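Local coordinates for protein transcriptional regulator (NtrC family) (Aquifex aeolicus, PDB 3DZD) that probably activates sigma54-dependent transcription as an NtrC-family regulator joining a response-regulator receiver domain to an AAA+ ATPase, here in its inactive state, at residues V3-V6 against S11-S14; S17-E22 against F103-F108; F45-L50 against K113-E118; R34-K39 against V60-F65. All coordinates share one frame; numbering follows the deposited sequence.

Contact 1. Residues V3-V6 against S11-S14; sequences VLVV and SITS
Val5 lays its CG1 methyl over two methyl groups of the helix that follows its strand, reaching Ile12 CG2 at 4.1 Å and standing equally far, 4.1 Å, from Thr13 CG2. The strand opens the first beta-alpha-beta unit of the CheY-like receiver domain, and these methyls seat the first turns of helix 10-22 on the parallel sheet. CG1 gets there because it is turned anti to the backbone N of Val5 (chi1 -178°), which sends it out over the sheet to the helix. Val5 and Ile12 meet at about a right angle, and from Ile12 it is the CG2 branch that does the touching, while the rest of that side chain leads off the strand and touches Asp7. All three residues are buried and no hydrogen bond crosses between strand and helix, so dispersion between aliphatic groups carries the contact. Further along the same helix, Leu16 and Leu20 continue the cover over Val5, and Thr29 of the next strand borders both Val5 and Thr13. The two branches of Thr13 divide the work. Its hydroxyl OG1 is hydrogen-bonded to the backbone O of Glu9, one turn earlier, and this fixes the rotation of the side chain. The methyl is thereby kept beside the strand, with Thr13 CG2 3.9 Å from Val5 O.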
loop_
_atom_site.group_PDB
_atom_site.type_symbol
_atom_site.label_atom_id
_atom_site.label_comp_id
_atom_site.label_asym_id
_atom_site.label_seq_id
_atom_site.Cartn_x
_atom_site.Cartn_y
_atom_site.Cartn_z
ATOM N N VAL A 3 1.023 -11.830 24.165
ATOM C CA VAL A 3 0.094 -12.917 23.876
ATOM C C VAL A 3 -0.665 -13.287 25.139
ATOM O O VAL A 3 -0.055 -13.645 26.138
ATOM C CB VAL A 3 0.825 -14.175 23.354
ATOM C CG1 VAL A 3 -0.166 -15.307 23.092
ATOM C CG2 VAL A 3 1.616 -13.848 22.093
ATOM N N LEU A 4 -1.989 -13.189 25.103
ATOM C CA LEU A 4 -2.789 -13.574 26.261
ATOM C C LEU A 4 -3.273 -15.000 26.092
ATOM O O LEU A 4 -3.901 -15.330 25.086
ATOM C CB LEU A 4 -3.990 -12.637 26.457
ATOM C CG LEU A 4 -5.004 -13.052 27.536
ATOM C CD1 LEU A 4 -4.408 -12.955 28.940
ATOM C CD2 LEU A 4 -6.280 -12.229 27.441
ATOM N N VAL A 5 -2.968 -15.838 27.077
ATOM C CA VAL A 5 -3.379 -17.237 27.068
ATOM C C VAL A 5 -4.482 -17.469 28.090
ATOM O O VAL A 5 -4.256 -17.346 29.297
ATOM C CB VAL A 5 -2.203 -18.183 27.378
ATOM C CG1 VAL A 5 -2.668 -19.629 27.312
ATOM C CG2 VAL A 5 -1.064 -17.958 26.398
ATOM N N VAL A 6 -5.676 -17.786 27.592
ATOM C CA VAL A 6 -6.842 -18.033 28.434
ATOM C C VAL A 6 -7.184 -19.525 28.484
ATOM O O VAL A 6 -7.599 -20.105 27.477
ATOM C CB VAL A 6 -8.072 -17.277 27.909
ATOM C CG1 VAL A 6 -9.212 -17.382 28.899
ATOM C CG2 VAL A 6 -7.724 -15.821 27.645
ATOM N N SER A 11 -1.392 -27.025 32.601
ATOM C CA SER A 11 -0.676 -27.686 31.518
ATOM C C SER A 11 -0.688 -26.818 30.265
ATOM O O SER A 11 0.218 -26.880 29.431
ATOM C CB SER A 11 -1.303 -29.048 31.219
ATOM O OG SER A 11 -2.673 -28.910 30.897
ATOM N N ILE A 12 -1.723 -26.006 30.128
ATOM C CA ILE A 12 -1.781 -25.104 28.997
ATOM C C ILE A 12 -1.080 -23.794 29.319
ATOM O O ILE A 12 -0.106 -23.422 28.660
ATOM C CB ILE A 12 -3.224 -24.835 28.551
ATOM C CG1 ILE A 12 -3.833 -26.106 27.967
ATOM C CG2 ILE A 12 -3.250 -23.727 27.504
ATOM C CD1 ILE A 12 -3.113 -26.597 26.724
ATOM N N THR A 13 -1.567 -23.104 30.343
ATOM C CA THR A 13 -1.070 -21.771 30.652
ATOM C C THR A 13 0.425 -21.745 30.954
ATOM O O THR A 13 1.127 -20.836 30.524
ATOM C CB THR A 13 -1.851 -21.127 31.811
ATOM O OG1 THR A 13 -2.163 -22.126 32.789
ATOM C CG2 THR A 13 -3.144 -20.507 31.296
ATOM N N SER A 14 0.911 -22.736 31.691
ATOM C CA SER A 14 2.331 -22.811 32.006
ATOM C C SER A 14 3.158 -23.194 30.784
ATOM O O SER A 14 4.084 -22.479 30.400
ATOM C CB SER A 14 2.588 -23.804 33.142
ATOM O OG SER A 14 2.286 -23.232 34.403
#

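Contact 2. Residues S17-E22 against F103-F108; sequences SAILEE and FSVERF
With chi1 at 174°, Phe108 sends its ring away from its own backbone N and straight at helix 10-22, where Ile19, whose chi1 of -67° leaves CG2 anti to its backbone N, offers that branch in return. That methyl meets the rim of the ring close to the ring plane, with Ile19 CG2 3.7 Å from Phe108 CD2 and little farther from CE2. Leu20 takes the outer end of the same ring. Its CG lies at the edge, in plane, 3.9 Å from Phe108 CZ, while Leu20 CD2 comes in obliquely to 3.6 Å from Phe108 CE2. The phenyl rim is thus held by two consecutive residues of one helix turn. This is the pairing of the first and last helices of the receiver domain, which lie side by side on one face of its parallel sheet; Leu99 of the edge strand also packs on Phe108. Were Phe108 an alanine, Ile19 CG2 and the isobutyl end of Leu20 would probably lose their aromatic partner and a gap would be likely between the helices. Nearer the start of helix 105-119 the packing thins to one pair of methyls, Val105 CG1 and Ile19 CG2, 4.2 Å apart. Ser104 is the N-cap of this helix, its OG accepting a weak bond from Arg107 N at 3.3 Å. Arg107 NH1 forms a salt bridge with Glu97 of the second subunit, which places this end of the helix at the dimer interface.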
loop_
_atom_site.group_PDB
_atom_site.type_symbol
_atom_site.label_atom_id
_atom_site.label_comp_id
_atom_site.label_asym_id
_atom_site.label_seq_id
_atom_site.Cartn_x
_atom_site.Cartn_y
_atom_site.Cartn_z
ATOM N N SER A 17 3.220 -20.546 28.217
ATOM C CA SER A 17 3.986 -19.396 28.681
ATOM C C SER A 17 5.482 -19.659 28.578
ATOM O O SER A 17 6.244 -18.781 28.173
ATOM C CB SER A 17 3.622 -19.032 30.116
ATOM O OG SER A 17 2.273 -18.629 30.193
ATOM N N ALA A 18 5.894 -20.870 28.948
ATOM C CA ALA A 18 7.295 -21.262 28.866
ATOM C C ALA A 18 7.742 -21.218 27.415
ATOM O O ALA A 18 8.856 -20.796 27.104
ATOM C CB ALA A 18 7.499 -22.656 29.446
ATOM N N ILE A 19 6.852 -21.641 26.527
ATOM C CA ILE A 19 7.152 -21.708 25.104
ATOM C C ILE A 19 7.219 -20.322 24.492
ATOM O O ILE A 19 8.191 -19.986 23.815
ATOM C CB ILE A 19 6.117 -22.573 24.362
ATOM C CG1 ILE A 19 6.254 -24.034 24.805
ATOM C CG2 ILE A 19 6.291 -22.444 22.863
ATOM C CD1 ILE A 19 4.988 -24.844 24.654
ATOM N N LEU A 20 6.188 -19.517 24.740
ATOM C CA LEU A 20 6.117 -18.170 24.191
ATOM C C LEU A 20 7.310 -17.353 24.645
ATOM O O LEU A 20 7.986 -16.724 23.835
ATOM C CB LEU A 20 4.820 -17.479 24.619
ATOM C CG LEU A 20 3.543 -18.066 24.010
ATOM C CD1 LEU A 20 2.302 -17.488 24.669
ATOM C CD2 LEU A 20 3.511 -17.825 22.508
ATOM N N GLU A 21 7.559 -17.359 25.950
ATOM C CA GLU A 21 8.671 -16.612 26.520
ATOM C C GLU A 21 9.994 -17.074 25.918
ATOM O O GLU A 21 10.874 -16.262 25.636
ATOM C CB GLU A 21 8.693 -16.779 28.037
ATOM C CG GLU A 21 9.671 -15.865 28.756
ATOM C CD GLU A 21 9.631 -16.053 30.262
ATOM O OE1 GLU A 21 8.680 -16.709 30.752
ATOM O OE2 GLU A 21 10.548 -15.548 30.954
ATOM N N GLU A 22 10.114 -18.385 25.718
ATOM C CA GLU A 22 11.308 -18.993 25.133
ATOM C C GLU A 22 11.544 -18.547 23.691
ATOM O O GLU A 22 12.657 -18.649 23.178
ATOM C CB GLU A 22 11.207 -20.524 25.207
ATOM C CG GLU A 22 12.314 -21.288 24.484
ATOM C CD GLU A 22 11.932 -21.711 23.068
ATOM O OE1 GLU A 22 10.724 -21.868 22.789
ATOM O OE2 GLU A 22 12.847 -21.901 22.235
ATOM N N PHE A 103 -1.436 -31.037 20.564
ATOM C CA PHE A 103 -0.642 -30.472 19.493
ATOM C C PHE A 103 0.784 -30.240 19.968
ATOM O O PHE A 103 1.032 -30.019 21.152
ATOM C CB PHE A 103 -1.270 -29.164 19.005
ATOM C CG PHE A 103 -1.504 -28.166 20.094
ATOM C CD1 PHE A 103 -0.464 -27.380 20.567
ATOM C CD2 PHE A 103 -2.766 -28.011 20.650
ATOM C CE1 PHE A 103 -0.681 -26.460 21.577
ATOM C CE2 PHE A 103 -2.990 -27.094 21.655
ATOM C CZ PHE A 103 -1.948 -26.318 22.122
ATOM N N SER A 104 1.724 -30.291 19.035
ATOM C CA SER A 104 3.133 -30.166 19.366
ATOM C C SER A 104 3.553 -28.705 19.560
ATOM O O SER A 104 2.805 -27.776 19.235
ATOM C CB SER A 104 3.976 -30.805 18.265
ATOM O OG SER A 104 3.625 -30.270 16.999
ATOM N N VAL A 105 4.757 -28.528 20.097
ATOM C CA VAL A 105 5.365 -27.223 20.306
ATOM C C VAL A 105 5.494 -26.539 18.952
ATOM O O VAL A 105 5.122 -25.373 18.772
ATOM C CB VAL A 105 6.781 -27.389 20.918
ATOM C CG1 VAL A 105 7.476 -26.038 21.078
ATOM C CG2 VAL A 105 6.715 -28.132 22.246
ATOM N N GLU A 106 6.028 -27.292 18.000
ATOM C CA GLU A 106 6.211 -26.835 16.635
ATOM C C GLU A 106 4.903 -26.306 16.032
ATOM O O GLU A 106 4.879 -25.237 15.436
ATOM C CB GLU A 106 6.774 -27.982 15.787
ATOM C CG GLU A 106 8.160 -28.485 16.222
ATOM C CD GLU A 106 8.154 -29.303 17.523
ATOM O OE1 GLU A 106 7.212 -30.099 17.743
ATOM O OE2 GLU A 106 9.109 -29.157 18.321
ATOM N N ARG A 107 3.820 -27.060 16.195
ATOM C CA ARG A 107 2.526 -26.694 15.631
ATOM C C ARG A 107 2.008 -25.436 16.299
ATOM O O ARG A 107 1.487 -24.541 15.637
ATOM C CB ARG A 107 1.526 -27.837 15.824
ATOM C CG ARG A 107 0.093 -27.500 15.453
ATOM C CD ARG A 107 -0.052 -27.203 13.966
ATOM N NE ARG A 107 0.101 -25.782 13.660
ATOM C CZ ARG A 107 0.165 -25.272 12.429
ATOM N NH1 ARG A 107 0.110 -26.064 11.361
ATOM N NH2 ARG A 107 0.300 -23.961 12.269
ATOM N N PHE A 108 2.155 -25.371 17.618
ATOM C CA PHE A 108 1.789 -24.173 18.363
ATOM C C PHE A 108 2.521 -22.928 17.857
ATOM O O PHE A 108 1.897 -21.943 17.474
ATOM C CB PHE A 108 2.070 -24.358 19.856
ATOM C CG PHE A 108 1.853 -23.114 20.664
ATOM C CD1 PHE A 108 0.582 -22.576 20.802
ATOM C CD2 PHE A 108 2.925 -22.473 21.279
ATOM C CE1 PHE A 108 0.377 -21.422 21.544
ATOM C CE2 PHE A 108 2.731 -21.317 22.025
ATOM C CZ PHE A 108 1.454 -20.789 22.156
#

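Contact 3. Residues F45-L50 against K113-E118; sequences FPVIVL and KHAFEE
Val47 forks at CB into two methyls that both face helix 105-119 but find different partners. Its strand is the central one of the five-stranded parallel sheet in the CheY-like receiver fold, and the last helix of that fold lies across it here. CG1, set anti to the backbone N of Val47 (chi1 172°), comes within 4.0 Å of Ala115 CB. The other branch does more: Val47 CG2 is 3.8 Å from Ala115 CB and at the same time sits squarely over one face of Phe116. This is a CH-pi contact of almost ideal placement, with CG2 3.7 Å from the ring centroid and 3° off the ring normal. The small Ala115 side chain probably allows this close approach, CG2 touching both its CB and the phenyl ring. Pro46, just ahead of the strand, extends the apolar surface, its CB approaching Phe116 CE1 obliquely at 3.7 Å. Val3 of the neighbouring strand and Tyr25 also pack on Phe116, the tyrosine with its ring nearly parallel, and Ile76 borders both Val47 and Ala115. The same turns of the helix also meet the second subunit: Glu118 makes a salt bridge with Lys121 of that chain. With no hydrogen bond between strand and helix, the joint depends on how these apolar shapes fit. The fit is so well centred that all six carbons of the Phe116 ring lie 3.9 to 4.0 Å from Val47 CG2.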
loop_
_atom_site.group_PDB
_atom_site.type_symbol
_atom_site.label_atom_id
_atom_site.label_comp_id
_atom_site.label_asym_id
_atom_site.label_seq_id
_atom_site.Cartn_x
_atom_site.Cartn_y
_atom_site.Cartn_z
ATOM N N PHE A 45 -3.652 -7.021 23.629
ATOM C CA PHE A 45 -2.912 -8.185 23.149
ATOM C C PHE A 45 -3.211 -8.384 21.675
ATOM O O PHE A 45 -4.355 -8.621 21.312
ATOM C CB PHE A 45 -3.323 -9.446 23.907
ATOM C CG PHE A 45 -3.069 -9.381 25.384
ATOM C CD1 PHE A 45 -1.820 -9.686 25.900
ATOM C CD2 PHE A 45 -4.086 -9.033 26.258
ATOM C CE1 PHE A 45 -1.586 -9.634 27.261
ATOM C CE2 PHE A 45 -3.862 -8.977 27.621
ATOM C CZ PHE A 45 -2.610 -9.281 28.123
ATOM N N PRO A 46 -2.183 -8.280 20.819
ATOM C CA PRO A 46 -2.349 -8.551 19.388
ATOM C C PRO A 46 -2.917 -9.949 19.163
ATOM O O PRO A 46 -3.750 -10.149 18.276
ATOM C CB PRO A 46 -0.916 -8.487 18.847
ATOM C CG PRO A 46 -0.173 -7.656 19.820
ATOM C CD PRO A 46 -0.805 -7.888 21.159
ATOM N N VAL A 47 -2.465 -10.909 19.964
ATOM C CA VAL A 47 -2.896 -12.294 19.807
ATOM C C VAL A 47 -3.455 -12.853 21.111
ATOM O O VAL A 47 -2.843 -12.729 22.169
ATOM C CB VAL A 47 -1.736 -13.192 19.338
ATOM C CG1 VAL A 47 -2.150 -14.655 19.360
ATOM C CG2 VAL A 47 -1.255 -12.764 17.951
ATOM N N ILE A 48 -4.622 -13.472 21.023
ATOM C CA ILE A 48 -5.238 -14.096 22.174
ATOM C C ILE A 48 -5.490 -15.551 21.862
ATOM O O ILE A 48 -6.021 -15.877 20.799
ATOM C CB ILE A 48 -6.563 -13.436 22.524
ATOM C CG1 ILE A 48 -6.325 -11.984 22.948
ATOM C CG2 ILE A 48 -7.260 -14.212 23.623
ATOM C CD1 ILE A 48 -7.587 -11.163 23.048
ATOM N N VAL A 49 -5.088 -16.415 22.794
ATOM C CA VAL A 49 -5.242 -17.855 22.669
ATOM C C VAL A 49 -6.308 -18.275 23.656
ATOM O O VAL A 49 -6.108 -18.194 24.875
ATOM C CB VAL A 49 -3.936 -18.600 23.019
ATOM C CG1 VAL A 49 -4.174 -20.109 23.068
ATOM C CG2 VAL A 49 -2.829 -18.251 22.037
ATOM N N LEU A 50 -7.441 -18.731 23.134
ATOM C CA LEU A 50 -8.624 -18.945 23.957
ATOM C C LEU A 50 -9.119 -20.386 23.924
ATOM O O LEU A 50 -9.261 -20.982 22.857
ATOM C CB LEU A 50 -9.737 -18.011 23.494
ATOM C CG LEU A 50 -11.143 -18.254 24.044
ATOM C CD1 LEU A 50 -11.266 -17.795 25.498
ATOM C CD2 LEU A 50 -12.142 -17.528 23.161
ATOM N N LYS A 113 3.040 -17.683 14.951
ATOM C CA LYS A 113 3.725 -16.896 13.944
ATOM C C LYS A 113 2.737 -16.336 12.942
ATOM O O LYS A 113 2.765 -15.137 12.631
ATOM C CB LYS A 113 4.762 -17.743 13.219
ATOM C CG LYS A 113 5.610 -16.942 12.260
ATOM C CD LYS A 113 6.372 -17.834 11.301
ATOM C CE LYS A 113 7.007 -17.001 10.199
ATOM N NZ LYS A 113 7.062 -17.701 8.886
ATOM N N HIS A 114 1.860 -17.202 12.434
ATOM C CA HIS A 114 0.846 -16.770 11.469
ATOM C C HIS A 114 -0.185 -15.834 12.090
ATOM O O HIS A 114 -0.659 -14.916 11.429
ATOM C CB HIS A 114 0.165 -17.962 10.791
ATOM C CG HIS A 114 1.102 -18.817 10.003
ATOM N ND1 HIS A 114 0.918 -20.171 9.842
ATOM C CD2 HIS A 114 2.256 -18.513 9.359
ATOM C CE1 HIS A 114 1.906 -20.665 9.116
ATOM N NE2 HIS A 114 2.732 -19.678 8.811
ATOM N N ALA A 115 -0.531 -16.058 13.355
ATOM C CA ALA A 115 -1.414 -15.120 14.050
ATOM C C ALA A 115 -0.829 -13.700 14.055
ATOM O O ALA A 115 -1.542 -12.731 13.824
ATOM C CB ALA A 115 -1.704 -15.583 15.469
ATOM N N PHE A 116 0.466 -13.575 14.310
ATOM C CA PHE A 116 1.072 -12.253 14.325
ATOM C C PHE A 116 1.150 -11.638 12.930
ATOM O O PHE A 116 0.975 -10.438 12.781
ATOM C CB PHE A 116 2.448 -12.250 15.009
ATOM C CG PHE A 116 2.378 -12.072 16.504
ATOM C CD1 PHE A 116 2.103 -10.831 17.055
ATOM C CD2 PHE A 116 2.588 -13.150 17.364
ATOM C CE1 PHE A 116 2.031 -10.669 18.440
ATOM C CE2 PHE A 116 2.523 -12.994 18.746
ATOM C CZ PHE A 116 2.243 -11.760 19.285
ATOM N N GLU A 117 1.402 -12.438 11.905
ATOM C CA GLU A 117 1.445 -11.844 10.582
ATOM C C GLU A 117 0.035 -11.519 10.084
ATOM O O GLU A 117 -0.142 -10.692 9.203
ATOM C CB GLU A 117 2.257 -12.677 9.582
ATOM C CG GLU A 117 1.772 -14.089 9.342
ATOM C CD GLU A 117 2.744 -14.889 8.477
ATOM O OE1 GLU A 117 3.827 -15.265 8.982
ATOM O OE2 GLU A 117 2.419 -15.139 7.295
ATOM N N GLU A 118 -0.972 -12.151 10.672
ATOM C CA GLU A 118 -2.344 -11.781 10.369
ATOM C C GLU A 118 -2.632 -10.439 11.036
ATOM O O GLU A 118 -3.321 -9.581 10.484
ATOM C CB GLU A 118 -3.309 -12.845 10.888
ATOM C CG GLU A 118 -4.748 -12.382 10.971
ATOM C CD GLU A 118 -5.429 -12.392 9.621
ATOM O OE1 GLU A 118 -4.827 -12.918 8.659
ATOM O OE2 GLU A 118 -6.577 -11.888 9.531
#

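Contact 4. Residues R34-K39 against V60-F65; sequences REAEKK and VNFIDF
Ala36 is the first residue of 34-39 to meet the segment 60-65, its CB lying 3.9 Å from Phe62 CZ on an oblique approach. The two segments belong to neighbouring helices on one face of the CheY-like receiver domain, and Phe62 reaches between helix 33-42 and the sheet, where Leu50 also touches it. Next in sequence, Glu37 carries most of the contact, and does so with its aliphatic stem. Its chi1 of -64° and an extended chain beyond CG bring the CG methylene to both rings. Glu37 CG meets the edge of Phe62 in the ring plane, a tight 3.3 Å from CE1. The same carbon stands over one face of Phe65, 3.6 Å from the ring centroid, a CH-pi contact displaced toward the rim. Glu37 CB joins it, 3.4 Å from Phe65 CZ. The carboxylate then follows the ring, its plane tilted only 19° from that of Phe65, with Glu37 OE2 3.5 Å from Phe65 CD1. Within 60-65 the CB of Phe65 rests over one face of the Phe62 ring, toward its rim. A serine in place of Phe65 would probably leave the glutamate stem without the ring it lies on and its carboxylate free to swing. At the end of the segment, Lys39 turns back along its own helix instead of crossing to the other. Its NZ is hydrogen-bonded to the backbone O of Thr29 and forms a salt bridge with Glu35, 3.0 Å from OE2, on the anti lone pair of that oxygen.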
loop_
_atom_site.group_PDB
_atom_site.type_symbol
_atom_site.label_atom_id
_atom_site.label_comp_id
_atom_site.label_asym_id
_atom_site.label_seq_id
_atom_site.Cartn_x
_atom_site.Cartn_y
_atom_site.Cartn_z
ATOM N N ARG A 34 -13.533 -14.217 33.619
ATOM C CA ARG A 34 -13.557 -13.002 34.420
ATOM C C ARG A 34 -12.199 -12.316 34.388
ATOM O O ARG A 34 -12.093 -11.151 34.014
ATOM C CB ARG A 34 -13.948 -13.314 35.861
ATOM C CG ARG A 34 -14.048 -12.090 36.750
ATOM C CD ARG A 34 -14.606 -12.466 38.108
ATOM N NE ARG A 34 -14.636 -11.341 39.037
ATOM C CZ ARG A 34 -15.712 -10.602 39.285
ATOM N NH1 ARG A 34 -16.856 -10.860 38.664
ATOM N NH2 ARG A 34 -15.644 -9.602 40.154
ATOM N N GLU A 35 -11.166 -13.049 34.788
ATOM C CA GLU A 35 -9.802 -12.530 34.799
ATOM C C GLU A 35 -9.385 -12.053 33.408
ATOM O O GLU A 35 -8.658 -11.070 33.264
ATOM C CB GLU A 35 -8.842 -13.609 35.298
ATOM C CG GLU A 35 -7.452 -13.116 35.647
ATOM C CD GLU A 35 -6.489 -14.257 35.945
ATOM O OE1 GLU A 35 -6.962 -15.372 36.259
ATOM O OE2 GLU A 35 -5.258 -14.041 35.865
ATOM N N ALA A 36 -9.853 -12.746 32.379
ATOM C CA ALA A 36 -9.489 -12.380 31.024
ATOM C C ALA A 36 -10.039 -11.001 30.687
ATOM O O ALA A 36 -9.292 -10.119 30.263
ATOM C CB ALA A 36 -9.989 -13.418 30.035
ATOM N N GLU A 37 -11.344 -10.821 30.881
ATOM C CA GLU A 37 -12.004 -9.547 30.591
ATOM C C GLU A 37 -11.249 -8.392 31.222
ATOM O O GLU A 37 -11.071 -7.336 30.615
ATOM C CB GLU A 37 -13.443 -9.566 31.101
ATOM C CG GLU A 37 -14.318 -10.583 30.403
ATOM C CD GLU A 37 -15.709 -10.664 30.995
ATOM O OE1 GLU A 37 -15.877 -10.301 32.179
ATOM O OE2 GLU A 37 -16.634 -11.100 30.275
ATOM N N LYS A 38 -10.808 -8.605 32.453
ATOM C CA LYS A 38 -9.980 -7.641 33.150
ATOM C C LYS A 38 -8.805 -7.241 32.267
ATOM O O LYS A 38 -8.665 -6.077 31.879
ATOM C CB LYS A 38 -9.473 -8.255 34.455
ATOM C CG LYS A 38 -8.315 -7.525 35.107
ATOM C CD LYS A 38 -8.790 -6.323 35.890
ATOM C CE LYS A 38 -7.752 -5.913 36.911
ATOM N NZ LYS A 38 -6.401 -5.845 36.290
ATOM N N LYS A 39 -7.968 -8.218 31.932
ATOM C CA LYS A 39 -6.728 -7.936 31.217
ATOM C C LYS A 39 -6.928 -7.372 29.809
ATOM O O LYS A 39 -6.129 -6.557 29.343
ATOM C CB LYS A 39 -5.818 -9.167 31.216
ATOM C CG LYS A 39 -5.030 -9.291 32.506
ATOM C CD LYS A 39 -4.527 -10.691 32.768
ATOM C CE LYS A 39 -3.645 -10.689 34.002
ATOM N NZ LYS A 39 -3.419 -12.054 34.508
ATOM N N VAL A 60 -16.515 -20.015 23.445
ATOM C CA VAL A 60 -16.818 -19.588 22.080
ATOM C C VAL A 60 -17.430 -18.184 22.042
ATOM O O VAL A 60 -16.914 -17.285 21.373
ATOM C CB VAL A 60 -17.794 -20.567 21.398
ATOM C CG1 VAL A 60 -18.076 -20.128 19.970
ATOM C CG2 VAL A 60 -17.240 -21.984 21.436
ATOM N N ASN A 61 -18.535 -18.002 22.763
ATOM C CA ASN A 61 -19.233 -16.720 22.795
ATOM C C ASN A 61 -18.353 -15.583 23.299
ATOM O O ASN A 61 -18.543 -14.426 22.921
ATOM C CB ASN A 61 -20.502 -16.818 23.645
ATOM C CG ASN A 61 -21.532 -17.753 23.043
ATOM O OD1 ASN A 61 -21.577 -17.946 21.825
ATOM N ND2 ASN A 61 -22.369 -18.342 23.894
ATOM N N PHE A 62 -17.391 -15.916 24.154
ATOM C CA PHE A 62 -16.452 -14.922 24.666
ATOM C C PHE A 62 -15.707 -14.216 23.537
ATOM O O PHE A 62 -15.214 -13.104 23.705
ATOM C CB PHE A 62 -15.449 -15.560 25.621
ATOM C CG PHE A 62 -14.575 -14.567 26.319
ATOM C CD1 PHE A 62 -15.042 -13.872 27.421
ATOM C CD2 PHE A 62 -13.292 -14.314 25.867
ATOM C CE1 PHE A 62 -14.244 -12.948 28.067
ATOM C CE2 PHE A 62 -12.489 -13.387 26.510
ATOM C CZ PHE A 62 -12.967 -12.705 27.614
ATOM N N ILE A 63 -15.617 -14.870 22.386
ATOM C CA ILE A 63 -15.047 -14.230 21.216
ATOM C C ILE A 63 -15.759 -12.907 20.946
ATOM O O ILE A 63 -15.136 -11.942 20.509
ATOM C CB ILE A 63 -15.128 -15.141 19.980
ATOM C CG1 ILE A 63 -14.074 -16.243 20.073
ATOM C CG2 ILE A 63 -14.932 -14.340 18.709
ATOM C CD1 ILE A 63 -14.182 -17.266 18.983
ATOM N N ASP A 64 -17.060 -12.853 21.225
ATOM C CA ASP A 64 -17.815 -11.616 21.028
ATOM C C ASP A 64 -17.324 -10.518 21.971
ATOM O O ASP A 64 -17.246 -9.349 21.591
ATOM C CB ASP A 64 -19.320 -11.846 21.198
ATOM C CG ASP A 64 -19.912 -12.691 20.080
ATOM O OD1 ASP A 64 -19.636 -12.406 18.894
ATOM O OD2 ASP A 64 -20.665 -13.640 20.394
ATOM N N PHE A 65 -16.981 -10.893 23.197
ATOM C CA PHE A 65 -16.394 -9.936 24.120
ATOM C C PHE A 65 -15.136 -9.323 23.523
ATOM O O PHE A 65 -14.928 -8.113 23.593
ATOM C CB PHE A 65 -16.042 -10.599 25.445
ATOM C CG PHE A 65 -15.384 -9.669 26.418
ATOM C CD1 PHE A 65 -16.117 -9.076 27.432
ATOM C CD2 PHE A 65 -14.039 -9.363 26.303
ATOM C CE1 PHE A 65 -15.520 -8.210 28.321
ATOM C CE2 PHE A 65 -13.433 -8.500 27.194
ATOM C CZ PHE A 65 -14.175 -7.924 28.205
#

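How the contacts relate
All four contacts lie in the receiver domain, around one five-stranded parallel sheet. Contacts 1 and 2 share helix 10-22, centres 10 Å apart, and meet where Leu20 packs on Val3 and Val5. Contacts 2 and 3 share helix 105-119, centres 13 Å apart. Contact 3 is bonded to contact 1 through the adjoining strands 2-6 and 47-51. Contact 4 packs helices on the other side of the sheet, about 22 Å from contact 2 between centres. Along the chain contact 1 closes first, contact 4 is nested in the loop closed by contact 2, and contact 3 alternates with contacts 2 and 4. Contacts 2 and 3, near the ends of helix 105-119, also touch the second subunit.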